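Local coordinates for protein putative methyltransferase (Porphyromonas gingivalis, PDB 3LL7) that probably transfers a methyl group from S-adenosylmethionine, as a putative methyltransferase whose substrate is not established, at residues His229-His234 against His259-Leu264; Ser88-Glu93 against Val225-Val230; Thr161-Tyr166 against Leu199-Ser204. All blocks are in the same frame, centred on the assembly; numbering follows the deposited sequence. Where two conformers were deposited one is given.

Contact 1. Residues His229-His234 against His259-Leu264. With FMT (formic acid), chain E; FMT (formic acid), chain I.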
loop_
_atom_site.group_PDB
_atom_site.type_symbol
_atom_site.label_atom_id
_atom_site.label_comp_id
_atom_site.label_asym_id
_atom_site.label_seq_id
_atom_site.Cartn_x
_atom_site.Cartn_y
_atom_site.Cartn_z
ATOM N N HIS A 229 6.949 -0.249 -8.633
ATOM C CA HIS A 229 5.499 -0.404 -8.651
ATOM C C HIS A 229 4.902 0.536 -7.606
ATOM O O HIS A 229 5.370 0.555 -6.449
ATOM C CB HIS A 229 5.113 -1.838 -8.289
ATOM C CG HIS A 229 5.452 -2.843 -9.350
ATOM N ND1 HIS A 229 4.562 -3.807 -9.761
ATOM C CD2 HIS A 229 6.576 -3.028 -10.083
ATOM C CE1 HIS A 229 5.121 -4.545 -10.704
ATOM N NE2 HIS A 229 6.343 -4.089 -10.920
ATOM N N VAL A 230 3.876 1.292 -7.996
ATOM C CA VAL A 230 3.152 2.138 -7.046
ATOM C C VAL A 230 1.850 1.423 -6.764
ATOM O O VAL A 230 1.035 1.210 -7.691
ATOM C CB VAL A 230 2.867 3.551 -7.623
ATOM C CG1 VAL A 230 2.054 4.386 -6.615
ATOM C CG2 VAL A 230 4.184 4.224 -8.003
ATOM N N VAL A 231 1.700 0.932 -5.537
ATOM C CA VAL A 231 0.583 -0.003 -5.268
ATOM C C VAL A 231 -0.471 0.618 -4.352
ATOM O O VAL A 231 -0.188 0.918 -3.173
ATOM C CB VAL A 231 1.115 -1.329 -4.647
ATOM C CG1 VAL A 231 -0.028 -2.323 -4.405
ATOM C CG2 VAL A 231 2.210 -1.960 -5.558
ATOM N N ALA A 232 -1.677 0.799 -4.881
ATOM C CA ALA A 232 -2.795 1.272 -4.072
ATOM C C ALA A 232 -3.755 0.114 -3.737
ATOM O O ALA A 232 -3.886 -0.836 -4.526
ATOM C CB ALA A 232 -3.538 2.383 -4.781
ATOM N N ALA A 233 -4.369 0.209 -2.558
ATOM C CA ALA A 233 -5.432 -0.697 -2.060
ATOM C C ALA A 233 -6.336 0.119 -1.141
ATOM O O ALA A 233 -5.872 1.038 -0.455
ATOM C CB ALA A 233 -4.830 -1.875 -1.305
ATOM N N HIS A 234 -7.628 -0.204 -1.110
ATOM C CA HIS A 234 -8.583 0.497 -0.224
ATOM C C HIS A 234 -8.667 2.005 -0.514
ATOM O O HIS A 234 -8.912 2.811 0.386
ATOM C CB HIS A 234 -8.246 0.249 1.256
ATOM C CG HIS A 234 -8.076 -1.201 1.599
ATOM N ND1 HIS A 234 -9.141 -2.072 1.703
ATOM C CD2 HIS A 234 -6.965 -1.934 1.847
ATOM C CE1 HIS A 234 -8.695 -3.279 2.003
ATOM N NE2 HIS A 234 -7.377 -3.225 2.088
ATOM N N HIS A 259 5.071 0.891 -12.667
ATOM C CA HIS A 259 3.753 0.266 -12.696
ATOM C C HIS A 259 2.832 0.942 -11.689
ATOM O O HIS A 259 3.134 0.947 -10.475
ATOM C CB HIS A 259 3.850 -1.203 -12.271
ATOM C CG HIS A 259 4.610 -2.072 -13.218
ATOM N ND1 HIS A 259 5.867 -1.759 -13.694
ATOM C CD2 HIS A 259 4.282 -3.264 -13.767
ATOM C CE1 HIS A 259 6.282 -2.727 -14.496
ATOM N NE2 HIS A 259 5.338 -3.650 -14.552
ATOM N N ALA A 260 1.698 1.461 -12.162
ATOM C CA ALA A 260 0.737 2.085 -11.257
ATOM C C ALA A 260 -0.433 1.160 -11.182
ATOM O O ALA A 260 -1.047 0.835 -12.213
ATOM C CB ALA A 260 0.321 3.496 -11.776
ATOM N N ILE A 261 -0.741 0.689 -9.975
ATOM C CA ILE A 261 -1.818 -0.285 -9.888
ATOM C C ILE A 261 -2.741 -0.009 -8.726
ATOM O O ILE A 261 -2.292 0.365 -7.650
ATOM C CB ILE A 261 -1.308 -1.717 -9.889
ATOM C CG1 ILE A 261 -2.484 -2.697 -10.228
ATOM C CG2 ILE A 261 -0.587 -2.022 -8.600
ATOM C CD1 ILE A 261 -2.032 -4.026 -10.859
ATOM N N ASN A 262 -4.030 -0.185 -8.965
ATOM C CA ASN A 262 -5.015 0.055 -7.942
ATOM C C ASN A 262 -5.688 -1.268 -7.687
ATOM O O ASN A 262 -6.507 -1.683 -8.488
ATOM C CB ASN A 262 -6.042 1.114 -8.418
ATOM C CG ASN A 262 -7.002 1.535 -7.332
ATOM O OD1 ASN A 262 -6.624 1.655 -6.171
ATOM N ND2 ASN A 262 -8.275 1.778 -7.705
ATOM N N LEU A 263 -5.336 -1.934 -6.585
ATOM C CA LEU A 263 -5.887 -3.270 -6.280
ATOM C C LEU A 263 -7.344 -3.189 -5.832
ATOM O O LEU A 263 -7.686 -2.354 -5.001
ATOM C CB LEU A 263 -5.035 -3.991 -5.221
ATOM C CG LEU A 263 -3.559 -4.092 -5.597
ATOM C CD1 LEU A 263 -2.721 -4.694 -4.455
ATOM C CD2 LEU A 263 -3.365 -4.844 -6.924
ATOM N N LEU A 264 -8.187 -4.057 -6.401
ATOM C CA LEU A 264 -9.643 -4.035 -6.167
ATOM C C LEU A 264 -10.228 -5.401 -5.835
ATOM O O LEU A 264 -9.538 -6.420 -5.901
ATOM C CB LEU A 264 -10.394 -3.458 -7.380
ATOM C CG LEU A 264 -10.171 -1.995 -7.777
ATOM C CD1 LEU A 264 -10.966 -1.649 -9.044
ATOM C CD2 LEU A 264 -10.502 -1.027 -6.634
HETATM C C FMT E . -4.970 0.557 -12.658
HETATM O O1 FMT E . -3.989 1.152 -13.148
HETATM O O2 FMT E . -4.938 -0.435 -11.908
HETATM C C FMT I . -9.183 1.189 -10.946
HETATM O O1 FMT I . -8.859 1.239 -12.133
HETATM O O2 FMT I . -9.523 2.182 -10.311
#

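Contact 2. Residues Ser88-Glu93 against Val225-Val230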
loop_
_atom_site.group_PDB
_atom_site.type_symbol
_atom_site.label_atom_id
_atom_site.label_comp_id
_atom_site.label_asym_id
_atom_site.label_seq_id
_atom_site.Cartn_x
_atom_site.Cartn_y
_atom_site.Cartn_z
ATOM N N SER A 88 3.464 -11.591 -4.021
ATOM C CA SER A 88 3.745 -12.972 -4.426
ATOM C C SER A 88 3.987 -13.089 -5.947
ATOM O O SER A 88 4.655 -14.027 -6.390
ATOM C CB SER A 88 2.661 -13.949 -3.949
ATOM O OG SER A 88 1.505 -13.813 -4.759
ATOM N N ARG A 89 3.470 -12.131 -6.723
ATOM C CA ARG A 89 3.682 -12.107 -8.174
ATOM C C ARG A 89 5.144 -11.904 -8.593
ATOM O O ARG A 89 5.498 -12.208 -9.733
ATOM C CB ARG A 89 2.792 -11.057 -8.861
ATOM C CG ARG A 89 3.172 -9.603 -8.578
ATOM C CD ARG A 89 4.142 -9.010 -9.588
ATOM N NE ARG A 89 3.478 -8.569 -10.815
ATOM C CZ ARG A 89 4.134 -8.153 -11.883
ATOM N NH1 ARG A 89 5.457 -8.116 -11.853
ATOM N NH2 ARG A 89 3.482 -7.768 -12.968
ATOM N N PHE A 90 5.979 -11.382 -7.691
ATOM C CA PHE A 90 7.426 -11.206 -7.977
ATOM C C PHE A 90 8.231 -12.507 -7.788
ATOM O O PHE A 90 9.372 -12.602 -8.232
ATOM C CB PHE A 90 8.058 -10.120 -7.103
ATOM C CG PHE A 90 7.583 -8.727 -7.413
ATOM C CD1 PHE A 90 8.279 -7.924 -8.318
ATOM C CD2 PHE A 90 6.428 -8.227 -6.818
ATOM C CE1 PHE A 90 7.848 -6.637 -8.613
ATOM C CE2 PHE A 90 5.982 -6.941 -7.112
ATOM C CZ PHE A 90 6.686 -6.146 -8.016
ATOM N N ILE A 91 7.615 -13.508 -7.179
ATOM C CA ILE A 91 8.362 -14.679 -6.719
ATOM C C ILE A 91 8.012 -15.935 -7.515
ATOM O O ILE A 91 6.894 -16.434 -7.413
ATOM C CB ILE A 91 8.105 -14.933 -5.198
ATOM C CG1 ILE A 91 8.246 -13.639 -4.375
ATOM C CG2 ILE A 91 9.017 -16.083 -4.648
ATOM C CD1 ILE A 91 9.622 -12.959 -4.423
ATOM N N ARG A 92 8.963 -16.456 -8.288
ATOM C CA ARG A 92 8.759 -17.724 -9.011
ATOM C C ARG A 92 8.477 -18.900 -8.073
ATOM O O ARG A 92 9.070 -19.002 -6.995
ATOM C CB ARG A 92 9.965 -18.049 -9.890
ATOM C CG ARG A 92 10.048 -17.246 -11.171
ATOM C CD ARG A 92 11.132 -17.832 -12.114
ATOM N NE ARG A 92 10.631 -18.716 -13.181
ATOM C CZ ARG A 92 10.751 -20.045 -13.192
ATOM N NH1 ARG A 92 11.346 -20.682 -12.184
ATOM N NH2 ARG A 92 10.266 -20.744 -14.209
ATOM N N GLU A 93 7.560 -19.776 -8.485
ATOM C CA GLU A 93 7.178 -20.941 -7.686
ATOM C C GLU A 93 8.388 -21.852 -7.436
ATOM O O GLU A 93 9.133 -22.155 -8.363
ATOM C CB GLU A 93 6.048 -21.709 -8.390
ATOM C CG GLU A 93 5.602 -23.005 -7.715
ATOM C CD GLU A 93 4.784 -22.771 -6.446
ATOM O OE1 GLU A 93 3.894 -21.889 -6.456
ATOM O OE2 GLU A 93 5.031 -23.474 -5.442
ATOM N N VAL A 225 18.060 -0.777 -10.515
ATOM C CA VAL A 225 16.595 -0.873 -10.448
ATOM C C VAL A 225 16.054 -1.345 -11.794
ATOM O O VAL A 225 16.435 -0.821 -12.837
ATOM C CB VAL A 225 15.968 0.481 -10.061
ATOM C CG1 VAL A 225 14.434 0.429 -10.184
ATOM C CG2 VAL A 225 16.344 0.845 -8.637
ATOM N N GLN A 226 15.169 -2.339 -11.757
ATOM C CA GLN A 226 14.572 -2.904 -12.964
ATOM C C GLN A 226 13.117 -2.502 -13.177
ATOM O O GLN A 226 12.644 -2.484 -14.303
ATOM C CB GLN A 226 14.654 -4.425 -12.926
ATOM C CG GLN A 226 16.106 -4.942 -12.975
ATOM C CD GLN A 226 16.834 -4.538 -14.241
ATOM O OE1 GLN A 226 16.313 -4.675 -15.355
ATOM N NE2 GLN A 226 18.055 -4.030 -14.078
ATOM N N GLU A 227 12.414 -2.228 -12.083
ATOM C CA GLU A 227 10.999 -1.822 -12.123
ATOM C C GLU A 227 10.614 -1.188 -10.795
ATOM O O GLU A 227 11.170 -1.547 -9.756
ATOM C CB GLU A 227 10.066 -3.007 -12.456
ATOM C CG GLU A 227 10.220 -4.252 -11.553
ATOM C CD GLU A 227 9.346 -5.430 -12.000
ATOM O OE1 GLU A 227 8.256 -5.223 -12.556
ATOM O OE2 GLU A 227 9.762 -6.586 -11.810
ATOM N N LEU A 228 9.644 -0.267 -10.815
ATOM C CA LEU A 228 9.123 0.338 -9.593
ATOM C C LEU A 228 7.589 0.265 -9.676
ATOM O O LEU A 228 7.000 0.643 -10.683
ATOM C CB LEU A 228 9.635 1.794 -9.471
ATOM C CG LEU A 228 9.307 2.563 -8.185
ATOM C CD1 LEU A 228 10.283 3.687 -7.918
ATOM C CD2 LEU A 228 7.833 3.131 -8.244
ATOM N N HIS A 229 6.949 -0.249 -8.633
ATOM C CA HIS A 229 5.499 -0.404 -8.651
ATOM C C HIS A 229 4.902 0.536 -7.606
ATOM O O HIS A 229 5.370 0.555 -6.449
ATOM C CB HIS A 229 5.113 -1.838 -8.289
ATOM C CG HIS A 229 5.452 -2.843 -9.350
ATOM N ND1 HIS A 229 4.562 -3.807 -9.761
ATOM C CD2 HIS A 229 6.576 -3.028 -10.083
ATOM C CE1 HIS A 229 5.121 -4.545 -10.704
ATOM N NE2 HIS A 229 6.343 -4.089 -10.920
ATOM N N VAL A 230 3.876 1.292 -7.996
ATOM C CA VAL A 230 3.152 2.138 -7.046
ATOM C C VAL A 230 1.850 1.423 -6.764
ATOM O O VAL A 230 1.035 1.210 -7.691
ATOM C CB VAL A 230 2.867 3.551 -7.623
ATOM C CG1 VAL A 230 2.054 4.386 -6.615
ATOM C CG2 VAL A 230 4.184 4.224 -8.003
#

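Contact 3. Residues Thr161-Tyr166 against Leu199-Ser204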
loop_
_atom_site.group_PDB
_atom_site.type_symbol
_atom_site.label_atom_id
_atom_site.label_comp_id
_atom_site.label_asym_id
_atom_site.label_seq_id
_atom_site.Cartn_x
_atom_site.Cartn_y
_atom_site.Cartn_z
ATOM N N THR A 161 25.845 -17.899 1.496
ATOM C CA THR A 161 25.879 -19.338 1.251
ATOM C C THR A 161 24.546 -19.870 0.726
ATOM O O THR A 161 24.520 -20.673 -0.218
ATOM C CB THR A 161 26.315 -20.106 2.522
ATOM O OG1 THR A 161 27.616 -19.641 2.902
ATOM C CG2 THR A 161 26.356 -21.617 2.273
ATOM N N PHE A 162 23.448 -19.389 1.318
ATOM C CA PHE A 162 22.103 -19.756 0.889
ATOM C C PHE A 162 21.880 -19.405 -0.576
ATOM O O PHE A 162 21.244 -20.165 -1.306
ATOM C CB PHE A 162 21.058 -19.044 1.763
ATOM C CG PHE A 162 19.647 -19.548 1.584
ATOM C CD1 PHE A 162 19.362 -20.914 1.600
ATOM C CD2 PHE A 162 18.593 -18.644 1.444
ATOM C CE1 PHE A 162 18.047 -21.374 1.458
ATOM C CE2 PHE A 162 17.277 -19.093 1.311
ATOM C CZ PHE A 162 17.001 -20.456 1.307
ATOM N N HIS A 163 22.437 -18.267 -0.990
ATOM C CA HIS A 163 22.303 -17.743 -2.354
ATOM C C HIS A 163 20.838 -17.715 -2.806
ATOM O O HIS A 163 20.474 -18.411 -3.755
ATOM C CB HIS A 163 23.171 -18.539 -3.343
ATOM C CG HIS A 163 23.513 -17.775 -4.587
ATOM N ND1 HIS A 163 22.554 -17.301 -5.460
ATOM C CD2 HIS A 163 24.707 -17.386 -5.094
ATOM C CE1 HIS A 163 23.143 -16.660 -6.453
ATOM N NE2 HIS A 163 24.449 -16.695 -6.255
ATOM N N PRO A 164 19.984 -16.929 -2.112
ATOM C CA PRO A 164 18.553 -16.950 -2.429
ATOM C C PRO A 164 18.232 -16.365 -3.807
ATOM O O PRO A 164 19.020 -15.580 -4.355
ATOM C CB PRO A 164 17.954 -16.063 -1.333
ATOM C CG PRO A 164 19.043 -15.062 -1.077
ATOM C CD PRO A 164 20.285 -15.921 -1.079
ATOM N N ASP A 165 17.086 -16.756 -4.355
ATOM C CA ASP A 165 16.603 -16.179 -5.609
ATOM C C ASP A 165 16.196 -14.741 -5.330
ATOM O O ASP A 165 16.449 -13.854 -6.140
ATOM C CB ASP A 165 15.436 -17.003 -6.149
ATOM C CG ASP A 165 15.858 -18.411 -6.541
ATOM O OD1 ASP A 165 16.490 -18.544 -7.602
ATOM O OD2 ASP A 165 15.553 -19.381 -5.806
ATOM N N TYR A 166 15.604 -14.510 -4.160
ATOM C CA TYR A 166 15.170 -13.164 -3.770
ATOM C C TYR A 166 15.512 -12.760 -2.347
ATOM O O TYR A 166 15.436 -13.567 -1.413
ATOM C CB TYR A 166 13.671 -12.996 -3.974
ATOM C CG TYR A 166 13.143 -13.561 -5.254
ATOM C CD1 TYR A 166 13.061 -12.775 -6.405
ATOM C CD2 TYR A 166 12.707 -14.888 -5.320
ATOM C CE1 TYR A 166 12.567 -13.306 -7.608
ATOM C CE2 TYR A 166 12.199 -15.417 -6.504
ATOM C CZ TYR A 166 12.136 -14.621 -7.638
ATOM O OH TYR A 166 11.618 -15.157 -8.793
ATOM N N LEU A 199 23.473 -7.931 -3.866
ATOM C CA LEU A 199 23.091 -8.196 -5.266
ATOM C C LEU A 199 23.874 -9.341 -5.936
ATOM O O LEU A 199 23.277 -10.106 -6.708
ATOM C CB LEU A 199 23.134 -6.929 -6.126
ATOM C CG LEU A 199 21.940 -5.996 -5.944
ATOM C CD1 LEU A 199 22.137 -4.706 -6.736
ATOM C CD2 LEU A 199 20.658 -6.718 -6.358
ATOM N N PRO A 200 25.194 -9.480 -5.628
ATOM C CA PRO A 200 25.938 -10.614 -6.167
ATOM C C PRO A 200 25.517 -12.000 -5.658
ATOM O O PRO A 200 26.018 -13.006 -6.175
ATOM C CB PRO A 200 27.380 -10.327 -5.718
ATOM C CG PRO A 200 27.420 -8.854 -5.528
ATOM C CD PRO A 200 26.104 -8.528 -4.951
ATOM N N PHE A 201 24.636 -12.059 -4.659
ATOM C CA PHE A 201 24.273 -13.334 -4.026
ATOM C C PHE A 201 22.790 -13.644 -4.059
ATOM O O PHE A 201 22.312 -14.497 -3.306
ATOM C CB PHE A 201 24.772 -13.370 -2.581
ATOM C CG PHE A 201 26.257 -13.383 -2.474
ATOM C CD1 PHE A 201 26.964 -14.578 -2.622
ATOM C CD2 PHE A 201 26.962 -12.206 -2.235
ATOM C CE1 PHE A 201 28.347 -14.606 -2.534
ATOM C CE2 PHE A 201 28.371 -12.228 -2.137
ATOM C CZ PHE A 201 29.053 -13.430 -2.290
ATOM N N CYS A 202 22.067 -12.933 -4.919
ATOM C CA CYS A 202 20.666 -13.216 -5.180
ATOM C C CYS A 202 20.354 -12.887 -6.636
ATOM O O CYS A 202 21.178 -12.264 -7.331
ATOM C CB CYS A 202 19.761 -12.420 -4.223
ATOM S SG CYS A 202 19.847 -10.627 -4.431
ATOM N N SER A 203 19.194 -13.334 -7.115
ATOM C CA SER A 203 18.731 -12.937 -8.441
ATOM C C SER A 203 18.217 -11.500 -8.408
ATOM O O SER A 203 18.658 -10.674 -9.210
ATOM C CB SER A 203 17.661 -13.893 -8.982
ATOM O OG SER A 203 18.223 -15.164 -9.288
ATOM N N SER A 204 17.306 -11.207 -7.472
ATOM C CA SER A 204 16.821 -9.847 -7.260
ATOM C C SER A 204 16.687 -9.478 -5.789
ATOM O O SER A 204 16.492 -10.352 -4.943
ATOM C CB SER A 204 15.445 -9.668 -7.903
ATOM O OG SER A 204 15.552 -9.633 -9.314
HETATM O O HOH W 1 16.087 -16.768 -9.718
#

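Contact 1. Residues His229-His234 against His259-Leu264
His229-Ala233 and His259-Leu263 run parallel, their short axes 4.6 Å apart, and Val230 and Ala232 carry the exchange: Val230 N donates to His259 O, Val230 O accepts from Ile261 N, and Ala232 uses its N and O likewise with Ile261 O and Leu263 N. At the start of the pair the two imidazoles lie side by side, pointing the same way, in an offset stack with planes 11° apart and His229 CE1 3.4 Å from His259 CD2. The stack slides far enough for His259 CB to sit over the His229 ring as a CH-pi contact, while ND1 of His229 is hydrogen-bonded to Tyr86 OH of helix 81-86. The strand order is consistent with a class I methyltransferase (Rossmann-like) sheet, in which strand 225-233 forms a hairpin with the antiparallel strand 236-244 and 258-263 pairs with the other edge of 225-233. On the face with the histidines, Val231 CG1, anti to the backbone N (chi1 -178°), meets Leu263 CD1 at 3.6 Å, and Tyr86 packs on both. On the opposite face Asn262 OD1 lies 3.5 Å from Ala232 CB. Asn262 N and ND2 donate to two separate formic acid molecules, probably from the crystallisation liquor.

Contact 2. Residues Ser88-Glu93 against Val225-Val230
Phe90 and His229 reach toward each other tip to tip, the edge of the phenyl ring meeting the face of the imidazole in an edge-to-face pair with planes 61° apart. CZ of Phe90 stands 3.4 Å above the plane of the His229 ring, over its centre. This is the face turned away from His259, so the imidazole is sandwiched between a phenylalanine edge and a second imidazole. Two residues before His229, Glu227 has its CG between the backbone N and the carbonyl carbon (chi1 54°), and from there the chain extends alongside Phe90, pointing the other way. OE1 of Glu227 accepts a nearly straight 2.8 Å hydrogen bond from His229 NE2; it lies in the imidazole plane, yet the donor approaches from well above the carboxylate plane. OE2 of Glu227 sits at the rim of Phe90, 3.7 Å from Phe90 CE1, and also forms a salt bridge to Arg243 of strand 236-244. Arg89 was deposited in two conformers; in the one described here, and so less certainly, CD lies over a Phe90 face and Arg89 NH1 stays 4.1 Å from Glu227 OE1, beyond salt-bridge range. The loop between helix 81-86 and strand 96-99 thus packs on strand 225-233. With Tyr86 OH on ND1, both imidazole nitrogens are hydrogen-bonded and the ring's rotation is fixed, while the slightly positive C-H rim of Phe90 would be expected to suit the carboxylate beside it.

Contact 3. Residues Thr161-Tyr166 against Leu199-Ser204
The His163 ring has the backbone of Phe201 over one face: Phe201 O lies 3.5 Å above the plane, displaced toward the rim, and Phe201 CA makes a CH-pi contact 4.2 Å from the His163 ring centroid. Tyr166 meets the other segment more lightly, its CD1 4.2 Å from Ser204 CB. The two segments come together at the starts of the parallel strands 166-173 and 204-209 of the apparently Rossmann-like sheet, the two strands of a beta-alpha-beta unit whose connection includes helix 191-198. His163, the first residue after helix 156-162, has a positive phi (50°), turning the chain so that its CA, as well as its ring, approaches Phe201 O. Pro164 follows, with Pro164 CD 3.3 Å from Phe201 O and its own O receiving the CA-H of Cys202. Pairing proper starts at Asp165, whose carbonyl oxygen is shared: Ser204 N makes a well-aligned bond of 3.1 Å to Asp165 O, and Ser203 N adds a weak one. One step on, Tyr166 and Ser204 form a parallel bridge with their side chains on the same face of the sheet. Their hydroxyls have partners beyond the two segments, Tyr166 OH at Arg92 N and Ser204 OG at Arg243 NH2. OD2 of Asp165 accepts from Lys96 N at the head of the neighbouring strand, while OD1 accepts from a water at 2.8 Å, and Ser203 OG is 2.7 Å from the same water.

From the N terminus, contact 2 opens first, at 88-93, just before the first core strand. The chain then builds strands 96-99, 117-122 and 144-149, and contact 3 opens at 161-166 and closes at 199-204, nested inside the long loop that contact 2 completes on reaching 225-230. Contact 1 starts on that same strand, sharing His229 and Val230, and closes a shorter loop at 259-264 after the excursion through strand 236-244. Contacts 2 and 3 touch at Tyr166, which packs against Phe90 O and Ile91. Contact 3 thus ties central strands, contact 1 adds one at the far side, and contact 2 joins the loop before the core to that side.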